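Local coordinates for lasso peptide isopeptidase AtxE2 (Asticcacaulis excentricus, PDB 5TXE), which hydrolyses the isopeptide bond of the lasso peptides astexin-2 and astexin-3, recognising their threaded shape and converting them to linear peptides, at residues P114-A119 with P564-A569; N121-A126 with N635-K640; P215-R220 with A607-L612; P601-S606 with E629-P634. The protein carries 1 engineered substitution. All blocks are in the same frame, centred on the assembly; numbering follows the deposited sequence.

Interaction 1: P114-A119 with P564-A569; sequences PSWGYA and PRISGA
One face of the Trp116 indole is covered by Ile566: CG1 sits 3.8 Å from the centroid of the five-membered ring and 16° off its normal, a CH-pi contact. The isoleucine crosses the tryptophan at about a right angle. At the benzo end, Ala569 CB comes within 3.7 Å of Trp116 CZ3. The Tyr118 ring instead meets the helix at its edge, where Ile566 CD1 lies in plane, 3.9 Å from Tyr118 CE2, so one isoleucine touches both rings. These rings hang from a type I' beta turn, Ser115 to Tyr118, in the loop after strand 100-104, facing helix 563-570 of the hydrolase domain. Arg565, bent at chi2 and chi3, reaches across so that its NH1 donates to Trp116 O at 2.9 Å, along a carbonyl lone pair and near the guanidinium plane. Gly117 CA sits at the guanidinium edge, 3.7 Å from Arg565 NH1, where a CB would clash. The Tyr118 hydroxyl is held by Glu211 O and by a water that donates to Tyr118 OH (2.7 Å) and accepts from Ile566 N. Trp116, important for activity, stacks on an aromatic ring of the bound astexin, and its NE1 donates to the peptide backbone.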
loop_
_atom_site.group_PDB
_atom_site.type_symbol
_atom_site.label_atom_id
_atom_site.label_comp_id
_atom_site.label_asym_id
_atom_site.label_seq_id
_atom_site.Cartn_x
_atom_site.Cartn_y
_atom_site.Cartn_z
ATOM N N PRO A 114 6.333 -15.376 -0.716
ATOM C CA PRO A 114 5.777 -16.574 -0.124
ATOM C C PRO A 114 4.822 -16.157 0.989
ATOM O O PRO A 114 5.072 -15.183 1.646
ATOM C CB PRO A 114 6.984 -17.277 0.490
ATOM C CG PRO A 114 8.187 -16.656 -0.128
ATOM C CD PRO A 114 7.781 -15.243 -0.469
ATOM N N SER A 115 3.732 -16.887 1.160
ATOM C CA SER A 115 2.781 -16.713 2.266
ATOM C C SER A 115 2.010 -18.012 2.451
ATOM O O SER A 115 1.731 -18.727 1.467
ATOM C CB SER A 115 1.732 -15.665 1.972
ATOM O OG SER A 115 2.291 -14.361 1.876
ATOM N N TRP A 116 1.658 -18.270 3.720
ATOM C CA TRP A 116 0.797 -19.370 4.127
ATOM C C TRP A 116 1.355 -20.724 3.847
ATOM O O TRP A 116 0.599 -21.706 3.776
ATOM C CB TRP A 116 -0.538 -19.276 3.426
ATOM C CG TRP A 116 -1.186 -17.894 3.484
ATOM C CD1 TRP A 116 -1.310 -17.021 2.482
ATOM C CD2 TRP A 116 -1.853 -17.318 4.610
ATOM N NE1 TRP A 116 -2.009 -15.901 2.902
ATOM C CE2 TRP A 116 -2.349 -16.068 4.214
ATOM C CE3 TRP A 116 -2.049 -17.731 5.921
ATOM C CZ2 TRP A 116 -3.047 -15.232 5.093
ATOM C CZ3 TRP A 116 -2.738 -16.921 6.777
ATOM C CH2 TRP A 116 -3.230 -15.679 6.371
ATOM N N GLY A 117 2.656 -20.794 3.608
ATOM C CA GLY A 117 3.248 -22.042 3.161
ATOM C C GLY A 117 3.267 -22.263 1.666
ATOM O O GLY A 117 3.810 -23.297 1.187
ATOM N N TYR A 118 2.764 -21.291 0.908
ATOM C CA TYR A 118 2.940 -21.278 -0.530
ATOM C C TYR A 118 4.240 -20.555 -0.898
ATOM O O TYR A 118 4.587 -19.524 -0.319
ATOM C CB TYR A 118 1.765 -20.575 -1.232
ATOM C CG TYR A 118 0.452 -21.270 -0.978
ATOM C CD1 TYR A 118 0.267 -22.612 -1.328
ATOM C CD2 TYR A 118 -0.590 -20.610 -0.368
ATOM C CE1 TYR A 118 -0.917 -23.262 -1.098
ATOM C CE2 TYR A 118 -1.794 -21.253 -0.164
ATOM C CZ TYR A 118 -1.946 -22.597 -0.511
ATOM O OH TYR A 118 -3.129 -23.296 -0.284
ATOM N N ALA A 119 4.918 -21.061 -1.914
ATOM C CA ALA A 119 6.135 -20.410 -2.407
ATOM C C ALA A 119 5.887 -19.049 -3.076
ATOM O O ALA A 119 6.752 -18.163 -3.078
ATOM C CB ALA A 119 6.869 -21.337 -3.360
ATOM N N PRO A 564 -8.466 -25.233 1.992
ATOM C CA PRO A 564 -8.352 -25.662 3.401
ATOM C C PRO A 564 -7.160 -25.133 4.147
ATOM O O PRO A 564 -7.218 -24.963 5.370
ATOM C CB PRO A 564 -8.309 -27.184 3.320
ATOM C CG PRO A 564 -8.358 -27.522 1.874
ATOM C CD PRO A 564 -8.725 -26.334 1.071
ATOM N N ARG A 565 -6.102 -24.807 3.428
ATOM C CA ARG A 565 -4.886 -24.289 4.054
ATOM C C ARG A 565 -5.068 -22.879 4.631
ATOM O O ARG A 565 -4.842 -22.650 5.822
ATOM C CB ARG A 565 -3.779 -24.305 3.056
ATOM C CG ARG A 565 -2.521 -23.521 3.338
ATOM C CD ARG A 565 -1.899 -23.911 4.642
ATOM N NE ARG A 565 -1.340 -25.243 4.583
ATOM C CZ ARG A 565 -0.153 -25.547 4.071
ATOM N NH1 ARG A 565 0.599 -24.616 3.513
ATOM N NH2 ARG A 565 0.258 -26.809 4.104
ATOM N N ILE A 566 -5.457 -21.929 3.797
ATOM C CA ILE A 566 -5.673 -20.600 4.278
ATOM C C ILE A 566 -6.870 -20.521 5.227
ATOM O O ILE A 566 -6.800 -19.787 6.214
ATOM C CB ILE A 566 -5.784 -19.584 3.141
ATOM C CG1 ILE A 566 -4.394 -19.391 2.516
ATOM C CG2 ILE A 566 -6.239 -18.223 3.647
ATOM C CD1 ILE A 566 -4.444 -18.703 1.160
ATOM N N SER A 567 -7.948 -21.249 4.907
ATOM C CA SER A 567 -9.087 -21.296 5.772
ATOM C C SER A 567 -8.696 -21.693 7.218
ATOM O O SER A 567 -9.098 -21.051 8.194
ATOM C CB SER A 567 -10.149 -22.257 5.239
ATOM O OG SER A 567 -11.161 -22.432 6.218
ATOM N N GLY A 568 -7.941 -22.766 7.333
ATOM C CA GLY A 568 -7.431 -23.248 8.622
ATOM C C GLY A 568 -6.525 -22.231 9.314
ATOM O O GLY A 568 -6.649 -22.007 10.511
ATOM N N ALA A 569 -5.652 -21.576 8.571
ATOM C CA ALA A 569 -4.701 -20.612 9.160
ATOM C C ALA A 569 -5.386 -19.355 9.661
ATOM O O ALA A 569 -4.868 -18.688 10.546
ATOM C CB ALA A 569 -3.597 -20.236 8.157
HETATM O O HOH W 1 -5.389 -22.342 0.930
#

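Interaction 2: N121-A126 with N635-K640; sequences NAPSGA and NEHHVK
The loop bearing His638, the probable charge-relay histidine, meets the 121-126 loop here, so the contact lies directly beside the active site of this alpha/beta-hydrolase. A single direct hydrogen bond ties the backbones together: Val639 N donates to Ser124 O at 2.7 Å, nearly along the C=O axis and with an angle of 162° at the hydrogen. That carbonyl is also crowded by carbon, with His638 CB 3.4 Å from Ser124 O. A water adds a second link, donating a hydrogen bond to Pro123 O (2.6 Å) and accepting from His638 N. The Pro123 ring crosses His637 obliquely, its CG over one face of the imidazole, 4.3 Å from the ring centroid in a CH-pi contact. His637 ND1 is paired with Glu609, and His638 ND1 with Glu610, while His638 NE2 meets the bound peptide's backbone. Ser124 OG closes an ST turn by accepting from Ala126 N at 3.1 Å and also bonds the peptide's backbone. Gly125 fits where a side chain could not: a CB would run into Val639 O, which instead receives a CA-H...O contact from Gly125 CA at 3.4 Å.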
loop_
_atom_site.group_PDB
_atom_site.type_symbol
_atom_site.label_atom_id
_atom_site.label_comp_id
_atom_site.label_asym_id
_atom_site.label_seq_id
_atom_site.Cartn_x
_atom_site.Cartn_y
_atom_site.Cartn_z
ATOM N N ASN A 121 2.404 -16.447 -3.165
ATOM C CA ASN A 121 1.000 -16.204 -2.935
ATOM C C ASN A 121 0.442 -15.481 -4.179
ATOM O O ASN A 121 1.201 -14.984 -4.990
ATOM C CB ASN A 121 0.847 -15.355 -1.657
ATOM C CG ASN A 121 -0.580 -15.349 -1.086
ATOM O OD1 ASN A 121 -1.360 -16.286 -1.292
ATOM N ND2 ASN A 121 -0.925 -14.265 -0.363
ATOM N N ALA A 122 -0.869 -15.394 -4.322
ATOM C CA ALA A 122 -1.392 -14.536 -5.375
ATOM C C ALA A 122 -0.858 -13.085 -5.191
ATOM O O ALA A 122 -0.733 -12.625 -4.089
ATOM C CB ALA A 122 -2.903 -14.549 -5.365
ATOM N N PRO A 123 -0.522 -12.401 -6.279
ATOM C CA PRO A 123 -0.085 -11.024 -6.202
ATOM C C PRO A 123 -1.164 -10.106 -5.616
ATOM O O PRO A 123 -2.331 -10.261 -5.936
ATOM C CB PRO A 123 0.153 -10.629 -7.636
ATOM C CG PRO A 123 0.090 -11.849 -8.454
ATOM C CD PRO A 123 -0.596 -12.910 -7.666
ATOM N N SER A 124 -0.771 -9.188 -4.734
ATOM C CA SER A 124 -1.702 -8.221 -4.207
ATOM C C SER A 124 -2.156 -7.358 -5.383
ATOM O O SER A 124 -3.246 -6.847 -5.377
ATOM C CB SER A 124 -1.030 -7.382 -3.136
ATOM O OG SER A 124 -0.077 -6.528 -3.779
ATOM N N GLY A 125 -1.272 -7.201 -6.376
ATOM C CA GLY A 125 -1.460 -6.294 -7.504
ATOM C C GLY A 125 -0.565 -5.064 -7.466
ATOM O O GLY A 125 -0.488 -4.288 -8.440
ATOM N N ALA A 126 0.081 -4.851 -6.334
ATOM C CA ALA A 126 1.004 -3.743 -6.215
ATOM C C ALA A 126 2.281 -4.061 -7.010
ATOM O O ALA A 126 2.714 -5.197 -7.076
ATOM C CB ALA A 126 1.374 -3.559 -4.761
ATOM N N ASN A 635 -8.365 -10.197 -15.774
ATOM C CA ASN A 635 -6.949 -10.241 -15.483
ATOM C C ASN A 635 -6.519 -9.125 -14.462
ATOM O O ASN A 635 -5.565 -8.379 -14.704
ATOM C CB ASN A 635 -6.147 -10.126 -16.783
ATOM C CG ASN A 635 -4.670 -10.413 -16.555
ATOM O OD1 ASN A 635 -4.323 -11.063 -15.593
ATOM N ND2 ASN A 635 -3.806 -9.858 -17.366
ATOM N N GLU A 636 -7.217 -9.065 -13.327
ATOM C CA GLU A 636 -6.949 -8.085 -12.335
ATOM C C GLU A 636 -6.689 -8.761 -11.001
ATOM O O GLU A 636 -6.838 -9.945 -10.867
ATOM C CB GLU A 636 -8.109 -7.144 -12.176
ATOM C CG GLU A 636 -8.121 -6.014 -13.171
ATOM C CD GLU A 636 -6.964 -5.049 -12.958
ATOM O OE1 GLU A 636 -6.190 -5.247 -12.009
ATOM O OE2 GLU A 636 -6.820 -4.104 -13.789
ATOM N N HIS A 637 -6.283 -7.962 -10.021
ATOM C CA HIS A 637 -5.888 -8.473 -8.728
ATOM C C HIS A 637 -6.582 -7.626 -7.647
ATOM O O HIS A 637 -7.286 -6.657 -7.917
ATOM C CB HIS A 637 -4.365 -8.415 -8.582
ATOM C CG HIS A 637 -3.657 -9.220 -9.587
ATOM N ND1 HIS A 637 -3.676 -10.592 -9.561
ATOM C CD2 HIS A 637 -3.034 -8.869 -10.735
ATOM C CE1 HIS A 637 -3.033 -11.055 -10.618
ATOM N NE2 HIS A 637 -2.670 -10.026 -11.364
ATOM N N HIS A 638 -6.392 -8.076 -6.434
ATOM C CA HIS A 638 -6.896 -7.470 -5.206
ATOM C C HIS A 638 -6.743 -5.966 -5.218
ATOM O O HIS A 638 -7.695 -5.261 -4.910
ATOM C CB HIS A 638 -6.090 -8.136 -4.068
ATOM C CG HIS A 638 -6.360 -7.619 -2.713
ATOM N ND1 HIS A 638 -7.543 -7.848 -2.068
ATOM C CD2 HIS A 638 -5.571 -6.941 -1.838
ATOM C CE1 HIS A 638 -7.500 -7.293 -0.867
ATOM N NE2 HIS A 638 -6.317 -6.727 -0.710
ATOM N N VAL A 639 -5.585 -5.482 -5.642
ATOM C CA VAL A 639 -5.389 -4.077 -6.048
ATOM C C VAL A 639 -5.228 -4.039 -7.589
ATOM O O VAL A 639 -4.478 -4.863 -8.153
ATOM C CB VAL A 639 -4.123 -3.553 -5.367
ATOM C CG1 VAL A 639 -3.678 -2.235 -5.949
ATOM C CG2 VAL A 639 -4.375 -3.423 -3.867
ATOM N N LYS A 640 -5.896 -3.111 -8.267
ATOM C CA LYS A 640 -5.957 -3.140 -9.720
ATOM C C LYS A 640 -4.740 -2.480 -10.303
ATOM O O LYS A 640 -4.204 -1.617 -9.694
ATOM C CB LYS A 640 -7.231 -2.523 -10.266
ATOM C CG LYS A 640 -8.467 -3.283 -9.859
ATOM C CD LYS A 640 -9.722 -2.571 -10.313
ATOM C CE LYS A 640 -10.981 -3.327 -9.933
ATOM N NZ LYS A 640 -11.317 -3.203 -8.482
HETATM O O HOH W 2 -4.911 -10.745 -5.953
#

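Interaction 3: P215-R220 with A607-L612; sequences PLTGAR and ADEEYL
This is a water-bridged apolar contact with no direct hydrogen bond between its segments, joining the loop after helix 190-202 to the short, weakly bonded helix 608-611 that carries Glu610, the probable charge-relay acid. Leu216 does most of the touching. With CG anti to its backbone N (chi1 -165°), it lays CG 3.5 Å from Glu609 O and CD1 3.9 Å from Glu610 O; the Leu216 and Leu612 side chains pass in opposite directions, Leu216 CD1 4.2 Å from Leu612 CB. Beside it, Thr217 CG2 packs on the aliphatic part of Glu609, 3.5 Å from CG. The Glu609 chain is extended, and His637 takes its OE1. An alanine in place of Leu216 would remove the branch lying over the Glu609-Glu610 backbone and would probably loosen the fit between this loop and the helix. Leu216 O and Glu609 O approach to 3.2 Å, two acceptors with no proton between them. A water donates to Leu216 O at 2.8 Å and to Asp608 O at 2.9 Å and accepts from Leu612 N. The loop thus touches Glu610 through its backbone and CG, leaving OE2 to His638, so any influence on the Glu610 carboxylate is likely to be indirect.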
loop_
_atom_site.group_PDB
_atom_site.type_symbol
_atom_site.label_atom_id
_atom_site.label_comp_id
_atom_site.label_asym_id
_atom_site.label_seq_id
_atom_site.Cartn_x
_atom_site.Cartn_y
_atom_site.Cartn_z
ATOM N N PRO A 215 -9.074 -21.718 -4.456
ATOM C CA PRO A 215 -10.033 -21.681 -5.545
ATOM C C PRO A 215 -10.398 -20.286 -6.014
ATOM O O PRO A 215 -10.654 -20.043 -7.224
ATOM C CB PRO A 215 -11.238 -22.369 -4.986
ATOM C CG PRO A 215 -10.769 -23.173 -3.820
ATOM C CD PRO A 215 -9.467 -22.594 -3.343
ATOM N N LEU A 216 -10.401 -19.351 -5.090
ATOM C CA LEU A 216 -10.724 -17.992 -5.447
ATOM C C LEU A 216 -9.920 -17.516 -6.619
ATOM O O LEU A 216 -10.473 -16.873 -7.557
ATOM C CB LEU A 216 -10.511 -17.024 -4.275
ATOM C CG LEU A 216 -11.163 -15.642 -4.440
ATOM C CD1 LEU A 216 -12.656 -15.742 -4.332
ATOM C CD2 LEU A 216 -10.608 -14.667 -3.410
ATOM N N THR A 217 -8.645 -17.860 -6.599
ATOM C CA THR A 217 -7.731 -17.395 -7.603
ATOM C C THR A 217 -7.405 -18.372 -8.721
ATOM O O THR A 217 -6.807 -17.973 -9.682
ATOM C CB THR A 217 -6.426 -16.900 -6.971
ATOM O OG1 THR A 217 -5.826 -17.943 -6.272
ATOM C CG2 THR A 217 -6.695 -15.728 -5.920
ATOM N N GLY A 218 -7.800 -19.635 -8.636
ATOM C CA GLY A 218 -7.520 -20.540 -9.748
ATOM C C GLY A 218 -7.698 -21.987 -9.343
ATOM O O GLY A 218 -7.702 -22.334 -8.150
ATOM N N ALA A 219 -7.762 -22.823 -10.358
ATOM C CA ALA A 219 -8.139 -24.212 -10.214
ATOM C C ALA A 219 -6.977 -25.169 -10.375
ATOM O O ALA A 219 -7.163 -26.283 -10.822
ATOM C CB ALA A 219 -9.212 -24.527 -11.228
ATOM N N ARG A 220 -5.786 -24.731 -10.003
ATOM C CA ARG A 220 -4.576 -25.528 -10.060
ATOM C C ARG A 220 -3.921 -25.553 -8.699
ATOM O O ARG A 220 -4.045 -24.612 -7.928
ATOM C CB ARG A 220 -3.583 -24.963 -11.049
ATOM C CG ARG A 220 -4.027 -24.966 -12.496
ATOM C CD ARG A 220 -2.917 -24.351 -13.412
ATOM N NE ARG A 220 -1.749 -25.236 -13.580
ATOM C CZ ARG A 220 -1.697 -26.256 -14.434
ATOM N NH1 ARG A 220 -2.721 -26.553 -15.238
ATOM N NH2 ARG A 220 -0.583 -26.972 -14.537
ATOM N N ALA A 607 -12.139 -7.375 -9.178
ATOM C CA ALA A 607 -11.249 -8.166 -10.023
ATOM C C ALA A 607 -11.861 -9.527 -10.276
ATOM O O ALA A 607 -12.559 -10.045 -9.394
ATOM C CB ALA A 607 -9.918 -8.343 -9.335
ATOM N N ASP A 608 -11.663 -10.079 -11.477
ATOM C CA ASP A 608 -12.063 -11.428 -11.735
ATOM C C ASP A 608 -11.469 -12.374 -10.718
ATOM O O ASP A 608 -12.082 -13.363 -10.326
ATOM C CB ASP A 608 -11.779 -11.904 -13.173
ATOM C CG ASP A 608 -10.317 -11.760 -13.607
ATOM O OD1 ASP A 608 -9.412 -11.252 -12.861
ATOM O OD2 ASP A 608 -10.074 -12.168 -14.770
ATOM N N GLU A 609 -10.287 -12.090 -10.287
ATOM C CA GLU A 609 -9.613 -12.958 -9.322
ATOM C C GLU A 609 -10.280 -12.941 -7.922
ATOM O O GLU A 609 -9.958 -13.780 -7.092
ATOM C CB GLU A 609 -8.166 -12.524 -9.265
ATOM C CG GLU A 609 -7.252 -13.325 -8.393
ATOM C CD GLU A 609 -5.762 -13.055 -8.681
ATOM O OE1 GLU A 609 -5.143 -12.280 -7.911
ATOM O OE2 GLU A 609 -5.225 -13.594 -9.681
ATOM N N GLU A 610 -11.264 -12.068 -7.685
ATOM C CA GLU A 610 -11.981 -12.091 -6.408
ATOM C C GLU A 610 -13.458 -12.218 -6.555
ATOM O O GLU A 610 -14.141 -12.368 -5.534
ATOM C CB GLU A 610 -11.701 -10.807 -5.603
ATOM C CG GLU A 610 -10.233 -10.668 -5.209
ATOM C CD GLU A 610 -9.976 -9.472 -4.278
ATOM O OE1 GLU A 610 -10.474 -8.321 -4.531
ATOM O OE2 GLU A 610 -9.213 -9.675 -3.308
ATOM N N TYR A 611 -13.985 -12.175 -7.773
ATOM C CA TYR A 611 -15.433 -12.107 -7.903
ATOM C C TYR A 611 -16.191 -13.312 -7.414
ATOM O O TYR A 611 -17.352 -13.152 -7.048
ATOM C CB TYR A 611 -15.888 -11.758 -9.327
ATOM C CG TYR A 611 -16.260 -12.907 -10.230
ATOM C CD1 TYR A 611 -15.310 -13.766 -10.723
ATOM C CD2 TYR A 611 -17.544 -13.075 -10.648
ATOM C CE1 TYR A 611 -15.663 -14.832 -11.546
ATOM C CE2 TYR A 611 -17.906 -14.096 -11.502
ATOM C CZ TYR A 611 -16.968 -14.985 -11.942
ATOM O OH TYR A 611 -17.335 -16.016 -12.764
ATOM N N LEU A 612 -15.596 -14.511 -7.445
ATOM C CA LEU A 612 -16.320 -15.684 -7.119
ATOM C C LEU A 612 -16.887 -15.605 -5.696
ATOM O O LEU A 612 -18.009 -16.055 -5.440
ATOM C CB LEU A 612 -15.446 -16.922 -7.198
ATOM C CG LEU A 612 -15.069 -17.363 -8.625
ATOM C CD1 LEU A 612 -14.128 -18.546 -8.596
ATOM C CD2 LEU A 612 -16.313 -17.703 -9.384
HETATM O O HOH W 3 -12.630 -15.119 -8.147
HETATM O O HOH W 4 -7.129 -15.135 -11.046
#

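Interaction 4: P601-S606 with E629-P634; sequences PLLIQS and ELIIYP
Five backbone hydrogen bonds join strands 602-606 and 629-633, parallel at 11° with axes 4.7 Å apart. Glu629 N donates to Leu602 O and Glu629 O accepts from Ile604 N at 2.8 Å; Ile604 O takes Ile631 N at 2.7 Å, nearly along its C=O axis. Ile631 O receives Ser606 N, and Ser606 O receives Tyr633 N at 2.9 Å. One side-chain bond reinforces the pairing: Tyr633 OH donates to Gln605 OE1 at 2.7 Å, from above the amide plane. Gln605 OE1 also accepts from Arg652, and NE2 donates to Val649 O, engaging both ends of that buried amide. A phenylalanine in place of Tyr633 would remove the hydroxyl, costing Gln605 OE1 a donor, and would probably loosen the tie between the strands. On the face with Gln605, Leu603 CD1 meets Ile631 CG1 at 3.9 Å; on the other, Ile604 CG2 meets Leu630 CD1 at 3.8 Å. Glu629 OE1 forms a salt bridge with Arg677 and accepts from Trp678 NE1. These are the last two strands of the alpha/beta-hydrolase sheet, with strand 545-548 flanking Leu602 and Leu603, helix 643-662 packing on Leu603 and Tyr633, and helix 608-611 touching Ser606 and Ile632.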
loop_
_atom_site.group_PDB
_atom_site.type_symbol
_atom_site.label_atom_id
_atom_site.label_comp_id
_atom_site.label_asym_id
_atom_site.label_seq_id
_atom_site.Cartn_x
_atom_site.Cartn_y
_atom_site.Cartn_z
ATOM N N PRO A 601 -27.936 1.012 -1.556
ATOM C CA PRO A 601 -27.333 0.749 -2.863
ATOM C C PRO A 601 -25.875 0.429 -2.748
ATOM O O PRO A 601 -25.129 1.171 -2.125
ATOM C CB PRO A 601 -27.532 2.055 -3.611
ATOM C CG PRO A 601 -28.754 2.676 -2.985
ATOM C CD PRO A 601 -28.626 2.338 -1.517
ATOM N N LEU A 602 -25.466 -0.683 -3.351
ATOM C CA LEU A 602 -24.084 -1.129 -3.288
ATOM C C LEU A 602 -23.580 -1.493 -4.686
ATOM O O LEU A 602 -24.197 -2.321 -5.413
ATOM C CB LEU A 602 -24.030 -2.352 -2.431
ATOM C CG LEU A 602 -22.674 -3.036 -2.346
ATOM C CD1 LEU A 602 -21.650 -2.116 -1.725
ATOM C CD2 LEU A 602 -22.747 -4.338 -1.573
ATOM N N LEU A 603 -22.479 -0.862 -5.054
ATOM C CA LEU A 603 -21.742 -1.174 -6.233
ATOM C C LEU A 603 -20.482 -1.928 -5.885
ATOM O O LEU A 603 -19.705 -1.444 -5.066
ATOM C CB LEU A 603 -21.390 0.080 -6.973
ATOM C CG LEU A 603 -20.503 -0.104 -8.197
ATOM C CD1 LEU A 603 -21.225 -0.806 -9.297
ATOM C CD2 LEU A 603 -20.116 1.264 -8.716
ATOM N N ILE A 604 -20.262 -3.094 -6.517
ATOM C CA ILE A 604 -19.023 -3.866 -6.309
ATOM C C ILE A 604 -18.199 -3.864 -7.606
ATOM O O ILE A 604 -18.675 -4.317 -8.660
ATOM C CB ILE A 604 -19.334 -5.328 -5.908
ATOM C CG1 ILE A 604 -20.295 -5.373 -4.701
ATOM C CG2 ILE A 604 -18.102 -6.108 -5.558
ATOM C CD1 ILE A 604 -21.063 -6.681 -4.586
ATOM N N GLN A 605 -16.967 -3.397 -7.529
ATOM C CA GLN A 605 -16.132 -3.285 -8.711
ATOM C C GLN A 605 -14.999 -4.230 -8.488
ATOM O O GLN A 605 -13.956 -3.858 -7.912
ATOM C CB GLN A 605 -15.668 -1.856 -8.891
ATOM C CG GLN A 605 -16.820 -0.919 -9.230
ATOM C CD GLN A 605 -16.430 0.254 -10.098
ATOM O OE1 GLN A 605 -16.257 0.093 -11.333
ATOM N NE2 GLN A 605 -16.372 1.455 -9.510
ATOM N N SER A 606 -15.206 -5.488 -8.879
ATOM C CA SER A 606 -14.300 -6.561 -8.488
ATOM C C SER A 606 -13.333 -6.992 -9.580
ATOM O O SER A 606 -13.681 -7.024 -10.747
ATOM C CB SER A 606 -15.152 -7.780 -8.074
ATOM O OG SER A 606 -14.372 -8.838 -7.577
ATOM N N GLU A 629 -25.133 -3.959 -7.680
ATOM C CA GLU A 629 -24.579 -4.176 -9.026
ATOM C C GLU A 629 -23.142 -4.607 -8.834
ATOM O O GLU A 629 -22.428 -4.110 -7.942
ATOM C CB GLU A 629 -24.651 -2.907 -9.856
ATOM C CG GLU A 629 -24.044 -3.061 -11.228
ATOM C CD GLU A 629 -24.437 -1.980 -12.203
ATOM O OE1 GLU A 629 -23.581 -1.135 -12.550
ATOM O OE2 GLU A 629 -25.599 -1.972 -12.659
ATOM N N LEU A 630 -22.732 -5.554 -9.674
ATOM C CA LEU A 630 -21.389 -6.130 -9.643
ATOM C C LEU A 630 -20.750 -5.965 -11.012
ATOM O O LEU A 630 -21.352 -6.285 -12.061
ATOM C CB LEU A 630 -21.482 -7.626 -9.282
ATOM C CG LEU A 630 -20.267 -8.538 -9.489
ATOM C CD1 LEU A 630 -19.115 -8.108 -8.591
ATOM C CD2 LEU A 630 -20.565 -9.968 -9.138
ATOM N N ILE A 631 -19.535 -5.463 -11.001
ATOM C CA ILE A 631 -18.787 -5.235 -12.193
ATOM C C ILE A 631 -17.597 -6.122 -12.097
ATOM O O ILE A 631 -17.002 -6.219 -11.053
ATOM C CB ILE A 631 -18.264 -3.806 -12.300
ATOM C CG1 ILE A 631 -19.387 -2.781 -12.134
ATOM C CG2 ILE A 631 -17.571 -3.553 -13.636
ATOM C CD1 ILE A 631 -20.488 -2.761 -13.225
ATOM N N ILE A 632 -17.212 -6.762 -13.200
ATOM C CA ILE A 632 -16.052 -7.633 -13.186
ATOM C C ILE A 632 -14.985 -7.121 -14.125
ATOM O O ILE A 632 -15.288 -6.825 -15.275
ATOM C CB ILE A 632 -16.510 -9.042 -13.618
ATOM C CG1 ILE A 632 -17.457 -9.563 -12.559
ATOM C CG2 ILE A 632 -15.312 -10.014 -13.773
ATOM C CD1 ILE A 632 -18.333 -10.612 -13.119
ATOM N N TYR A 633 -13.720 -7.101 -13.683
ATOM C CA TYR A 633 -12.598 -6.704 -14.545
ATOM C C TYR A 633 -11.665 -7.865 -14.823
ATOM O O TYR A 633 -11.184 -8.525 -13.876
ATOM C CB TYR A 633 -11.815 -5.562 -13.830
ATOM C CG TYR A 633 -12.573 -4.253 -13.689
ATOM C CD1 TYR A 633 -13.456 -4.017 -12.644
ATOM C CD2 TYR A 633 -12.414 -3.270 -14.589
ATOM C CE1 TYR A 633 -14.158 -2.841 -12.538
ATOM C CE2 TYR A 633 -13.124 -2.087 -14.501
ATOM C CZ TYR A 633 -13.990 -1.872 -13.474
ATOM O OH TYR A 633 -14.628 -0.617 -13.413
ATOM N N PRO A 634 -11.311 -8.093 -16.093
ATOM C CA PRO A 634 -10.475 -9.238 -16.421
ATOM C C PRO A 634 -9.002 -9.074 -16.118
ATOM O O PRO A 634 -8.442 -7.961 -16.221
ATOM C CB PRO A 634 -10.659 -9.398 -17.926
ATOM C CG PRO A 634 -10.926 -7.978 -18.386
ATOM C CD PRO A 634 -11.733 -7.358 -17.280
#

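Overall arrangement
The four contacts run from the substrate pocket to the edge of the hydrolase sheet. Interactions 1 and 2 share the loop after strand 100-104 and touch where Ser115 CB lies 3.7 Å from Asn121 CB; their centres are 17 Å apart, and both grip the bound lasso peptide. Interaction 2 meets interaction 3 through the probable charge relay: His638 ND1 and Glu610 OE2 are 2.8 Å apart, with the side chains of His638 and Ala527, the engineered replacement of the nucleophile, about 4 Å apart. Interaction 4 leads into both: strand 602-607 runs straight into helix 608-611 and the 635-640 loop follows strand 628-633. Lys640 NZ reaches Gln605 O at 2.8 Å, linking interactions 2 and 4.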